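Local coordinates for Ras GTPase-activating-like protein IQGAP3 (Homo sapiens, PDB 3ISU), which is a calmodulin-binding relative of the Ras GTPase-activating proteins that probably acts in signalling as a scaffold, here represented by its RGC domain, at residues 79-84 with 95-100. Residues are numbered along the deposited sequence; the frame is centred on the assembly and turned at random.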
# COMPACT_ATOMS: atom_id res chain seq x y z
N PHE A 79 6.74 4.33 5.89
CA PHE A 79 5.71 4.87 6.78
C PHE A 79 4.73 3.76 7.21
O PHE A 79 4.81 2.62 6.74
CB PHE A 79 4.97 5.98 6.10
CG PHE A 79 4.03 5.50 5.10
CD1 PHE A 79 2.69 5.33 5.42
CD2 PHE A 79 4.47 5.15 3.86
CE1 PHE A 79 1.83 4.85 4.52
CE2 PHE A 79 3.59 4.68 2.93
CZ PHE A 79 2.27 4.52 3.26
N GLN A 80 3.81 4.14 8.07
CA GLN A 80 3.04 3.20 8.87
C GLN A 80 1.57 3.36 8.53
O GLN A 80 1.06 4.49 8.52
CB GLN A 80 3.30 3.45 10.34
CG GLN A 80 4.77 3.41 10.80
CD GLN A 80 5.51 2.11 10.48
OE1 GLN A 80 5.00 1.00 10.68
NE2 GLN A 80 6.75 2.25 10.00
N LEU A 81 0.94 2.24 8.13
CA LEU A 81 -0.50 2.18 7.85
C LEU A 81 -1.12 1.54 9.10
O LEU A 81 -0.60 0.55 9.60
CB LEU A 81 -0.83 1.28 6.65
CG LEU A 81 -0.90 1.67 5.18
CD1 LEU A 81 -1.24 0.43 4.40
CD2 LEU A 81 -1.98 2.73 4.96
N HIS A 82 -2.21 2.11 9.59
CA HIS A 82 -2.95 1.53 10.69
C HIS A 82 -4.32 1.10 10.18
O HIS A 82 -5.07 1.88 9.58
CB HIS A 82 -3.07 2.54 11.82
CG HIS A 82 -1.76 2.85 12.46
ND1 HIS A 82 -1.26 2.12 13.51
CD2 HIS A 82 -0.83 3.81 12.19
CE1 HIS A 82 -0.10 2.63 13.89
NE2 HIS A 82 0.20 3.64 13.09
N TYR A 83 -4.64 -0.16 10.43
CA TYR A 83 -5.88 -0.72 9.96
C TYR A 83 -7.06 0.12 10.48
O TYR A 83 -8.01 0.39 9.73
CB TYR A 83 -5.97 -2.14 10.45
CG TYR A 83 -7.00 -2.95 9.73
CD1 TYR A 83 -6.71 -3.59 8.53
CD2 TYR A 83 -8.29 -3.02 10.23
CE1 TYR A 83 -7.68 -4.36 7.90
CE2 TYR A 83 -9.23 -3.73 9.59
CZ TYR A 83 -8.93 -4.41 8.45
OH TYR A 83 -9.95 -5.12 7.89
N GLN A 84 -6.99 0.59 11.73
CA GLN A 84 -8.09 1.35 12.32
C GLN A 84 -8.32 2.69 11.61
O GLN A 84 -9.46 3.15 11.44
CB GLN A 84 -7.89 1.57 13.81
CG GLN A 84 -9.10 2.29 14.49
CD GLN A 84 -10.44 1.55 14.43
OE1 GLN A 84 -10.51 0.29 14.42
NE2 GLN A 84 -11.55 2.33 14.37
N ALA A 95 -13.12 7.41 -0.27
CA ALA A 95 -12.83 6.39 -1.24
C ALA A 95 -11.36 6.07 -1.30
O ALA A 95 -11.02 4.95 -1.56
CB ALA A 95 -13.27 6.78 -2.66
N VAL A 96 -10.53 7.08 -1.12
CA VAL A 96 -9.10 6.96 -1.38
C VAL A 96 -8.24 7.57 -0.28
O VAL A 96 -8.67 8.43 0.52
CB VAL A 96 -8.72 7.60 -2.75
CG1 VAL A 96 -9.61 7.07 -3.88
CG2 VAL A 96 -8.74 9.13 -2.68
N MET A 97 -7.01 7.08 -0.21
CA MET A 97 -6.02 7.65 0.65
C MET A 97 -4.75 7.81 -0.18
O MET A 97 -4.61 7.13 -1.18
CB MET A 97 -5.86 6.84 1.93
CG MET A 97 -4.95 5.63 2.00
SD MET A 97 -4.32 5.30 3.72
CE MET A 97 -3.11 6.61 3.95
N LYS A 98 -3.91 8.77 0.19
CA LYS A 98 -2.71 9.07 -0.58
C LYS A 98 -1.54 8.46 0.16
O LYS A 98 -1.46 8.54 1.40
CB LYS A 98 -2.50 10.58 -0.77
CG LYS A 98 -3.31 11.20 -1.88
CD LYS A 98 -2.79 12.61 -2.25
N LEU A 99 -0.70 7.76 -0.58
CA LEU A 99 0.55 7.22 -0.03
C LEU A 99 1.69 7.92 -0.74
O LEU A 99 1.59 8.24 -1.94
CB LEU A 99 0.67 5.72 -0.25
CG LEU A 99 -0.43 4.76 0.17
CD1 LEU A 99 0.02 3.33 -0.11
CD2 LEU A 99 -0.78 4.91 1.63
N PHE A 100 2.77 8.20 -0.01
CA PHE A 100 3.93 8.88 -0.58
C PHE A 100 3.52 10.12 -1.38
O PHE A 100 4.04 10.33 -2.47
CB PHE A 100 4.70 7.88 -1.46
CG PHE A 100 5.09 6.62 -0.75
CD1 PHE A 100 6.11 6.64 0.21
CD2 PHE A 100 4.40 5.43 -0.96
CE1 PHE A 100 6.46 5.49 0.89
CE2 PHE A 100 4.73 4.25 -0.27
CZ PHE A 100 5.77 4.28 0.66
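The far end of the Phe79 ring overlaps Leu99, while an edge of the ring turns toward the face of Phe100. The two aromatic rings form a T-shaped pair, their centroids 4.8 Å apart and their planes at 83°. Phe79 CG lies between its own backbone N and carbonyl carbon (chi1 75°), a torsion that swings the ring off strand 74-82 and toward the other segment. Its far end, CZ, meets Leu99 CD2 at 3.5 Å, and the same methyl lies 3.9 Å from Phe79 CE1, the two side chains crossing nearly at right angles. Farther along, Leu81 CD2 takes up the contact: it sits 3.7 Å from Met97 SD and 4.2 Å from Leu99 CD2, touching both with a single methyl. Met97 SD makes the nearer approach; the bend at chi3 then places Met97 CE 4.2 Å from Leu81 CD2.

No hydrogen bond joins the two segments. Strands 79-82 and 96-99 run nearly antiparallel, at 162°, but their axes stay 10.4 Å apart, and they belong to different sheets: strand 74-82 borders a four-stranded antiparallel sheet and strand 96-99 a three-stranded one. The contact is therefore apolar packing between two sheet edges of the RGC domain, which helix 83-91 links along the chain. That helix offers Leu86 and Leu89 to Met97, while Leu110 of helix 107-119 packs on the buried Leu81. Replacing Phe79 with an alanine would probably open a gap beside Leu99 CD2 and leave the Phe100 ring without its edge-on partner. Phe100 also rests on Ala69 of strand 64-71, whose Val67 is touched by the Phe79 side chain.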